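Local coordinates for protein ribonuclease H (PDB 4IBN) that probably cleaves the RNA strand of RNA-DNA hybrids endonucleolytically, leaving 5'-phosphomonoester ends, with magnesium as cofactor, at residues V19-E23 with F93-S97; Y99-M104 with E124-W129; A140-R144 with A204-S208. All blocks are in the same frame, centred on the assembly; numbering follows the deposited sequence.

How the interactions relate
The three contacts follow one another along the chain; none nests inside or crosses another. Interaction 1 closes a long excursion through strands 34-45 and 53-62 and helix 67-82 by laying strand 90-95 beside strand 16-25, parallel, at the middle of the sheet. After a short turn at Asp96 and Ser97 the chain enters helix 98-113, and interaction 2 closes the next turnaround by seating helix 126-136 against it. Strand 140-145 then forms an edge of the sheet next to 90-95, where Phe93 and Trp143 pack together. Interaction 3 closes the last loop, bringing 204-208, after helix 187-192, across that edge. Trp143 also touches Ile100 and Met104, so it joins the sheet to helix 98-113.

Interaction 1 of 3, residues V19-E23 with F93-S97; sequences VYADE and FTTDS
Val19, Ala21 and Phe93 pack on one face of the sheet, while Tyr20 and Thr94 meet on the other, a worked example of how two central parallel strands of the RNase H fold carry side chains to an acidic site. With its CG anti to the backbone N (chi1 -170°), the Phe93 ring leans across to strand 16-25: CD1 lies 3.6 Å from Val19 CG1, and CZ 3.5 Å from Ala21 CB. On the reverse face Tyr20 and Thr94 run side by side, with CD1 of the tyrosine 3.8 Å from CB of the threonine. A water links Thr94 OG1 to Val19 O and sits above the tyrosine ring toward its rim. The same Val19 O accepts Thr94 N at 2.9 Å, and Thr94 O accepts Ala21 N at 3.1 Å.

Beyond Thr94, Thr95 OG1 accepts the backbone N of Ser97 at 3.0 Å in an ST turn, and Ser97 in turn caps the following helix at Ile100 N. Glu23 reaches this end by folding: its CG stands between the backbone N and carbonyl carbon (chi1 61°) and the chain bends again at chi2. Its OE2 thereby comes 2.9 Å from Asp96 OD1, two acceptors that meet without a hydrogen bond, the carboxylates only 8° from coplanar, while a second water joins OE1 to Thr95 OG1. Asp22 adjoins Asp96, with Asn159 close by. Such close like charges would probably need a cation to offset them, consistent with the DEDN active-site motif and with a magnesium site.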
loop_
_atom_site.group_PDB
_atom_site.type_symbol
_atom_site.label_atom_id
_atom_site.label_comp_id
_atom_site.label_asym_id
_atom_site.label_seq_id
_atom_site.Cartn_x
_atom_site.Cartn_y
_atom_site.Cartn_z
ATOM N N VAL A 19 -3.814 -6.181 -3.118
ATOM C CA VAL A 19 -3.401 -5.473 -1.946
ATOM C C VAL A 19 -4.228 -4.206 -1.788
ATOM O O VAL A 19 -4.496 -3.584 -2.734
ATOM C CB VAL A 19 -1.944 -5.092 -2.099
ATOM C CG1 VAL A 19 -1.541 -4.145 -1.051
ATOM C CG2 VAL A 19 -1.103 -6.336 -2.075
ATOM N N TYR A 20 -4.673 -3.942 -0.567
ATOM C CA TYR A 20 -5.487 -2.794 -0.276
ATOM C C TYR A 20 -4.828 -2.053 0.856
ATOM O O TYR A 20 -4.709 -2.577 1.891
ATOM C CB TYR A 20 -6.919 -3.202 0.136
ATOM C CG TYR A 20 -7.632 -3.968 -0.939
ATOM C CD1 TYR A 20 -8.356 -3.328 -1.869
ATOM C CD2 TYR A 20 -7.535 -5.335 -1.017
ATOM C CE1 TYR A 20 -8.964 -4.005 -2.855
ATOM C CE2 TYR A 20 -8.147 -6.006 -1.984
ATOM C CZ TYR A 20 -8.859 -5.332 -2.922
ATOM O OH TYR A 20 -9.502 -5.948 -3.941
ATOM N N ALA A 21 -4.453 -0.812 0.606
ATOM C CA ALA A 21 -3.647 -0.052 1.535
ATOM C C ALA A 21 -4.298 1.263 1.914
ATOM O O ALA A 21 -5.034 1.781 1.160
ATOM C CB ALA A 21 -2.318 0.193 0.939
ATOM N N ASP A 22 -4.033 1.727 3.130
ATOM C CA ASP A 22 -4.494 3.026 3.595
ATOM C C ASP A 22 -3.557 3.580 4.628
ATOM O O ASP A 22 -2.733 2.914 5.090
ATOM C CB ASP A 22 -5.909 3.021 4.154
ATOM C CG ASP A 22 -6.462 4.421 4.323
ATOM O OD1 ASP A 22 -6.392 5.173 3.416
ATOM O OD2 ASP A 22 -6.873 4.803 5.387
ATOM N N GLU A 23 -3.708 4.856 4.902
ATOM C CA GLU A 23 -2.900 5.501 5.914
ATOM C C GLU A 23 -3.746 6.477 6.689
ATOM O O GLU A 23 -4.724 6.920 6.192
ATOM C CB GLU A 23 -1.738 6.230 5.287
ATOM C CG GLU A 23 -2.091 7.337 4.316
ATOM C CD GLU A 23 -2.854 6.809 3.104
ATOM O OE1 GLU A 23 -2.363 5.876 2.492
ATOM O OE2 GLU A 23 -3.935 7.294 2.782
ATOM N N PHE A 93 -2.597 -3.143 -6.644
ATOM C CA PHE A 93 -2.473 -2.346 -5.440
ATOM C C PHE A 93 -3.485 -1.239 -5.494
ATOM O O PHE A 93 -3.414 -0.422 -6.313
ATOM C CB PHE A 93 -1.041 -1.776 -5.335
ATOM C CG PHE A 93 -0.688 -1.126 -4.006
ATOM C CD1 PHE A 93 0.119 -1.746 -3.112
ATOM C CD2 PHE A 93 -1.070 0.145 -3.726
ATOM C CE1 PHE A 93 0.463 -1.166 -1.974
ATOM C CE2 PHE A 93 -0.719 0.718 -2.590
ATOM C CZ PHE A 93 0.042 0.059 -1.709
ATOM N N THR A 94 -4.435 -1.297 -4.579
ATOM C CA THR A 94 -5.483 -0.326 -4.508
ATOM C C THR A 94 -5.401 0.520 -3.247
ATOM O O THR A 94 -5.348 0.029 -2.209
ATOM C CB THR A 94 -6.892 -1.009 -4.543
ATOM O OG1 THR A 94 -7.013 -1.805 -5.708
ATOM C CG2 THR A 94 -7.958 0.016 -4.539
ATOM N N THR A 95 -5.409 1.824 -3.430
ATOM C CA THR A 95 -5.258 2.741 -2.333
ATOM C C THR A 95 -6.113 3.958 -2.510
ATOM O O THR A 95 -6.477 4.249 -3.575
ATOM C CB THR A 95 -3.823 3.183 -2.194
ATOM O OG1 THR A 95 -3.721 4.122 -1.143
ATOM C CG2 THR A 95 -3.331 3.763 -3.446
ATOM N N ASP A 96 -6.436 4.614 -1.404
ATOM C CA ASP A 96 -7.078 5.919 -1.401
ATOM C C ASP A 96 -6.128 7.067 -1.722
ATOM O O ASP A 96 -6.543 8.154 -1.905
ATOM C CB ASP A 96 -7.753 6.215 -0.058
ATOM C CG ASP A 96 -6.762 6.396 1.068
ATOM O OD1 ASP A 96 -5.727 5.760 1.081
ATOM O OD2 ASP A 96 -7.026 7.146 1.983
ATOM N N SER A 97 -4.847 6.791 -1.772
ATOM C CA SER A 97 -3.896 7.822 -1.965
ATOM C C SER A 97 -3.535 8.035 -3.419
ATOM O O SER A 97 -2.838 7.273 -3.988
ATOM C CB SER A 97 -2.634 7.484 -1.186
ATOM O OG SER A 97 -1.612 8.386 -1.426
HETATM O O HOH W 1 -6.211 -4.381 -5.063
HETATM O O HOH W 2 -2.013 3.807 0.897
#

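Interaction 2 of 3, residues Y99-M104 with E124-W129; sequences YIVDGM and ENLALW
Tyr99 meets Trp129 and Asn125 in a knob-into-hole contact in which the indole of Trp129, on helix 126-136, is the knob and Tyr99, Ile100, Gly103 and Met104 of helix 98-113 form the hole. The contact packs these two helices of the RNase H fold against each other. Trp111 and Leu72 also pack on this indole.

Tyr99 gives both an apolar face and a hydroxyl. Its chi1 of -175° carries the ring across to the indole, and CZ2 of Trp129 settles over one face of it, toward the rim, 3.6 Å from Tyr99 CE2. The ring planes are inclined at 55°, an oblique pairing. At the end of the tyrosine, OH accepts Trp129 NE1 at 3.1 Å, the N-H...O angle being 154°, and itself donates a weak bond to Asn125 OD1 at 2.9 Å; the asparagine amide stands nearly perpendicular to the phenol ring. One hydroxyl thus ties the indole to the residue just before the second helix. The backbone O of Tyr99 lies in the indole plane, 3.6 Å from Trp129 CH2.

Ile100 contributes loosely, its CD1 4.3 Å from Trp129 CH2. At Gly103, the absence of a side chain lets the indole press against the main chain, with Gly103 CA 3.6 Å from Trp129 CH2. Met104, bent at chi2, closes the hole: CE lies 4.1 Å from Trp129 CZ3, and SD sits at the edge of the six-membered ring of Trp129, 5.4 Å from its centroid, as a Met-aromatic contact.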
loop_
_atom_site.group_PDB
_atom_site.type_symbol
_atom_site.label_atom_id
_atom_site.label_comp_id
_atom_site.label_asym_id
_atom_site.label_seq_id
_atom_site.Cartn_x
_atom_site.Cartn_y
_atom_site.Cartn_z
ATOM N N TYR A 99 -1.653 10.290 -4.146
ATOM C CA TYR A 99 -0.256 10.622 -4.075
ATOM C C TYR A 99 0.529 9.398 -4.543
ATOM O O TYR A 99 1.375 9.527 -5.333
ATOM C CB TYR A 99 0.122 10.956 -2.615
ATOM C CG TYR A 99 1.526 11.439 -2.328
ATOM C CD1 TYR A 99 1.981 12.629 -2.792
ATOM C CD2 TYR A 99 2.387 10.702 -1.571
ATOM C CE1 TYR A 99 3.253 13.061 -2.531
ATOM C CE2 TYR A 99 3.630 11.145 -1.293
ATOM C CZ TYR A 99 4.071 12.328 -1.780
ATOM O OH TYR A 99 5.327 12.789 -1.509
ATOM N N ILE A 100 0.199 8.223 -4.037
ATOM C CA ILE A 100 0.865 6.991 -4.447
ATOM C C ILE A 100 0.570 6.600 -5.894
ATOM O O ILE A 100 1.442 6.297 -6.609
ATOM C CB ILE A 100 0.460 5.801 -3.567
ATOM C CG1 ILE A 100 0.898 6.018 -2.129
ATOM C CG2 ILE A 100 0.998 4.521 -4.101
ATOM C CD1 ILE A 100 2.283 6.372 -1.960
ATOM N N VAL A 101 -0.691 6.619 -6.278
ATOM C CA VAL A 101 -1.028 6.169 -7.599
ATOM C C VAL A 101 -0.435 7.040 -8.705
ATOM O O VAL A 101 0.087 6.552 -9.666
ATOM C CB VAL A 101 -2.566 6.094 -7.797
ATOM C CG1 VAL A 101 -2.908 5.708 -9.150
ATOM C CG2 VAL A 101 -3.149 5.157 -6.863
ATOM N N ASP A 102 -0.599 8.345 -8.586
ATOM C CA ASP A 102 -0.014 9.255 -9.537
ATOM C C ASP A 102 1.520 9.272 -9.446
ATOM O O ASP A 102 2.188 9.436 -10.403
ATOM C CB ASP A 102 -0.594 10.649 -9.417
ATOM C CG ASP A 102 -2.048 10.707 -9.747
ATOM O OD1 ASP A 102 -2.498 9.947 -10.572
ATOM O OD2 ASP A 102 -2.695 11.555 -9.185
ATOM N N GLY A 103 2.049 9.155 -8.254
ATOM C CA GLY A 103 3.484 9.099 -8.136
ATOM C C GLY A 103 4.092 7.891 -8.789
ATOM O O GLY A 103 5.045 8.004 -9.467
ATOM N N MET A 104 3.519 6.730 -8.554
ATOM C CA MET A 104 4.038 5.523 -9.166
ATOM C C MET A 104 3.843 5.420 -10.660
ATOM O O MET A 104 4.542 4.729 -11.303
ATOM C CB MET A 104 3.516 4.278 -8.492
ATOM C CG MET A 104 3.941 4.193 -7.100
ATOM S SD MET A 104 5.710 3.801 -7.015
ATOM C CE MET A 104 5.910 3.355 -5.321
ATOM N N GLU A 124 9.394 16.818 -0.538
ATOM C CA GLU A 124 8.843 15.854 -1.445
ATOM C C GLU A 124 8.971 14.380 -0.985
ATOM O O GLU A 124 8.623 13.527 -1.700
ATOM C CB GLU A 124 9.529 16.011 -2.790
ATOM C CG GLU A 124 9.321 17.318 -3.445
ATOM C CD GLU A 124 10.406 17.689 -4.487
ATOM O OE1 GLU A 124 11.539 18.033 -4.129
ATOM O OE2 GLU A 124 10.066 17.689 -5.667
ATOM N N ASN A 125 9.526 14.129 0.173
ATOM C CA ASN A 125 9.748 12.774 0.634
ATOM C C ASN A 125 10.600 11.933 -0.343
ATOM O O ASN A 125 10.402 10.773 -0.454
ATOM C CB ASN A 125 8.436 12.038 0.834
ATOM C CG ASN A 125 7.430 12.810 1.626
ATOM O OD1 ASN A 125 6.397 13.150 1.124
ATOM N ND2 ASN A 125 7.715 13.049 2.847
ATOM N N LEU A 126 11.574 12.542 -0.982
ATOM C CA LEU A 126 12.305 11.870 -2.021
ATOM C C LEU A 126 13.015 10.604 -1.548
ATOM O O LEU A 126 13.095 9.675 -2.292
ATOM C CB LEU A 126 13.303 12.794 -2.725
ATOM C CG LEU A 126 12.736 13.923 -3.568
ATOM C CD1 LEU A 126 13.812 14.720 -4.242
ATOM C CD2 LEU A 126 11.666 13.521 -4.536
ATOM N N ALA A 127 13.569 10.600 -0.353
ATOM C CA ALA A 127 14.240 9.407 0.117
ATOM C C ALA A 127 13.287 8.230 0.248
ATOM O O ALA A 127 13.619 7.147 -0.104
ATOM C CB ALA A 127 14.932 9.656 1.405
ATOM N N LEU A 128 12.114 8.487 0.788
ATOM C CA LEU A 128 11.108 7.469 0.892
ATOM C C LEU A 128 10.599 6.993 -0.449
ATOM O O LEU A 128 10.354 5.870 -0.610
ATOM C CB LEU A 128 9.948 7.898 1.764
ATOM C CG LEU A 128 9.878 7.600 3.237
ATOM C CD1 LEU A 128 8.469 7.843 3.648
ATOM C CD2 LEU A 128 10.240 6.237 3.592
ATOM N N TRP A 129 10.452 7.881 -1.395
ATOM C CA TRP A 129 10.034 7.484 -2.713
ATOM C C TRP A 129 11.052 6.525 -3.299
ATOM O O TRP A 129 10.703 5.575 -3.896
ATOM C CB TRP A 129 9.885 8.679 -3.636
ATOM C CG TRP A 129 8.560 9.307 -3.580
ATOM C CD1 TRP A 129 8.255 10.514 -3.058
ATOM C CD2 TRP A 129 7.350 8.774 -4.075
ATOM N NE1 TRP A 129 6.945 10.770 -3.203
ATOM C CE2 TRP A 129 6.356 9.711 -3.819
ATOM C CE3 TRP A 129 7.014 7.619 -4.753
ATOM C CZ2 TRP A 129 5.057 9.505 -4.176
ATOM C CZ3 TRP A 129 5.719 7.425 -5.083
ATOM C CH2 TRP A 129 4.761 8.361 -4.807
#

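Interaction 3 of 3, residues A140-R144 with A204-S208; sequences AVEWR and AFRPS
Phe205 presents the edge of its ring to strand 140-145, with CZ 3.5 Å from Ala140 O and in the same plane, while Pro207 CD, from its own segment, lies over one face near the rim. Trp143 is used similarly: Val141 CG1, from its own strand, covers the centre of one face, and Ser208 OG comes to the edge, 3.5 Å from Trp143 CD1. The guanidinium of Arg144 has both Glu142 OE2 and Ala204 O at its edge; within the strand, Arg144 NE makes a salt bridge to Glu142 OE2 at 3.0 Å, approaching from above the carboxylate plane.

Glu142 is the hub of the contact. A chi1 of 171° swings its CG away from its own N, and an extended chain carries the carboxylate to 204-208, where Glu142 OE1 accepts Arg206 N at 2.9 Å, the donor 52° out of the carboxylate plane. Backbone joins backbone where Ser208 N bonds to Val141 O at 2.8 Å.

Waters link Val141 N to Ser208 O, Trp143 N to Ser208 OG, and Glu142 OE2 to Ala204 O. The end-to-end directions of 204-208 and 140-144 are 107° apart, so sheet pairing is not extended. Glu142 OE1 also lies 3.1 Å from Ala204 O, two acceptors without a bond, but the Arg206 N-H, Arg144 and the water probably outweigh this and stabilise the carboxylate charge.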
loop_
_atom_site.group_PDB
_atom_site.type_symbol
_atom_site.label_atom_id
_atom_site.label_comp_id
_atom_site.label_asym_id
_atom_site.label_seq_id
_atom_site.Cartn_x
_atom_site.Cartn_y
_atom_site.Cartn_z
ATOM N N ALA A 140 5.426 -6.861 -10.597
ATOM C CA ALA A 140 4.620 -6.178 -11.568
ATOM C C ALA A 140 3.343 -5.699 -10.898
ATOM O O ALA A 140 2.684 -6.466 -10.283
ATOM C CB ALA A 140 4.311 -7.081 -12.684
ATOM N N VAL A 141 3.062 -4.407 -11.026
ATOM C CA VAL A 141 2.027 -3.760 -10.263
ATOM C C VAL A 141 1.047 -2.984 -11.110
ATOM O O VAL A 141 1.429 -2.291 -11.979
ATOM C CB VAL A 141 2.611 -2.842 -9.202
ATOM C CG1 VAL A 141 1.524 -2.381 -8.235
ATOM C CG2 VAL A 141 3.700 -3.526 -8.437
ATOM N N GLU A 142 -0.230 -3.181 -10.827
ATOM C CA GLU A 142 -1.260 -2.359 -11.387
ATOM C C GLU A 142 -1.706 -1.478 -10.261
ATOM O O GLU A 142 -2.143 -1.955 -9.288
ATOM C CB GLU A 142 -2.439 -3.187 -11.901
ATOM C CG GLU A 142 -3.616 -2.344 -12.298
ATOM C CD GLU A 142 -4.782 -3.085 -12.895
ATOM O OE1 GLU A 142 -4.694 -4.262 -13.147
ATOM O OE2 GLU A 142 -5.783 -2.433 -13.125
ATOM N N TRP A 143 -1.557 -0.188 -10.441
ATOM C CA TRP A 143 -1.877 0.768 -9.408
ATOM C C TRP A 143 -3.305 1.278 -9.583
ATOM O O TRP A 143 -3.627 1.710 -10.642
ATOM C CB TRP A 143 -0.870 1.947 -9.458
ATOM C CG TRP A 143 0.573 1.541 -9.317
ATOM C CD1 TRP A 143 1.463 1.381 -10.290
ATOM C CD2 TRP A 143 1.260 1.262 -8.109
ATOM N NE1 TRP A 143 2.664 0.988 -9.794
ATOM C CE2 TRP A 143 2.556 0.914 -8.440
ATOM C CE3 TRP A 143 0.902 1.275 -6.786
ATOM C CZ2 TRP A 143 3.475 0.560 -7.492
ATOM C CZ3 TRP A 143 1.809 0.952 -5.860
ATOM C CH2 TRP A 143 3.074 0.586 -6.198
ATOM N N ARG A 144 -4.141 1.200 -8.555
ATOM C CA ARG A 144 -5.531 1.603 -8.648
ATOM C C ARG A 144 -5.905 2.541 -7.520
ATOM O O ARG A 144 -5.491 2.312 -6.454
ATOM C CB ARG A 144 -6.449 0.388 -8.521
ATOM C CG ARG A 144 -6.362 -0.601 -9.654
ATOM C CD ARG A 144 -7.500 -1.554 -9.642
ATOM N NE ARG A 144 -7.409 -2.598 -10.636
ATOM C CZ ARG A 144 -8.106 -3.712 -10.595
ATOM N NH1 ARG A 144 -8.943 -3.924 -9.626
ATOM N NH2 ARG A 144 -7.949 -4.620 -11.511
ATOM N N ALA A 204 -8.039 -9.115 -15.610
ATOM C CA ALA A 204 -8.236 -7.796 -15.118
ATOM C C ALA A 204 -6.837 -7.206 -14.982
ATOM O O ALA A 204 -6.739 -6.053 -14.628
ATOM C CB ALA A 204 -8.892 -7.840 -13.783
ATOM N N PHE A 205 -5.772 -7.994 -15.206
ATOM C CA PHE A 205 -4.461 -7.557 -14.750
ATOM C C PHE A 205 -3.747 -6.744 -15.784
ATOM O O PHE A 205 -3.392 -7.240 -16.802
ATOM C CB PHE A 205 -3.559 -8.684 -14.249
ATOM C CG PHE A 205 -2.280 -8.204 -13.587
ATOM C CD1 PHE A 205 -2.313 -7.429 -12.497
ATOM C CD2 PHE A 205 -1.056 -8.533 -14.086
ATOM C CE1 PHE A 205 -1.154 -7.002 -11.939
ATOM C CE2 PHE A 205 0.073 -8.124 -13.511
ATOM C CZ PHE A 205 0.019 -7.344 -12.444
ATOM N N ARG A 206 -3.561 -5.474 -15.475
ATOM C CA ARG A 206 -2.940 -4.545 -16.377
ATOM C C ARG A 206 -1.809 -3.787 -15.683
ATOM O O ARG A 206 -2.017 -2.729 -15.216
ATOM C CB ARG A 206 -3.991 -3.554 -16.877
ATOM C CG ARG A 206 -4.967 -4.143 -17.909
ATOM C CD ARG A 206 -4.229 -5.033 -18.892
ATOM N NE ARG A 206 -5.053 -5.531 -19.992
ATOM C CZ ARG A 206 -5.436 -6.801 -20.133
ATOM N NH1 ARG A 206 -5.081 -7.707 -19.244
ATOM N NH2 ARG A 206 -6.191 -7.165 -21.166
ATOM N N PRO A 207 -0.638 -4.353 -15.602
ATOM C CA PRO A 207 0.422 -3.704 -14.854
ATOM C C PRO A 207 0.974 -2.473 -15.514
ATOM O O PRO A 207 1.023 -2.393 -16.709
ATOM C CB PRO A 207 1.513 -4.745 -14.801
ATOM C CG PRO A 207 1.314 -5.507 -15.961
ATOM C CD PRO A 207 -0.152 -5.609 -16.164
ATOM N N SER A 208 1.432 -1.565 -14.682
ATOM C CA SER A 208 2.135 -0.376 -15.109
ATOM C C SER A 208 3.501 -0.736 -15.552
ATOM O O SER A 208 3.978 -1.760 -15.262
ATOM C CB SER A 208 2.283 0.589 -13.964
ATOM O OG SER A 208 1.133 1.302 -13.776
HETATM O O HOH W 3 4.782 -2.855 -12.842
HETATM O O HOH W 4 -7.485 -3.344 -14.888
HETATM O O HOH W 5 -1.315 0.453 -13.302
#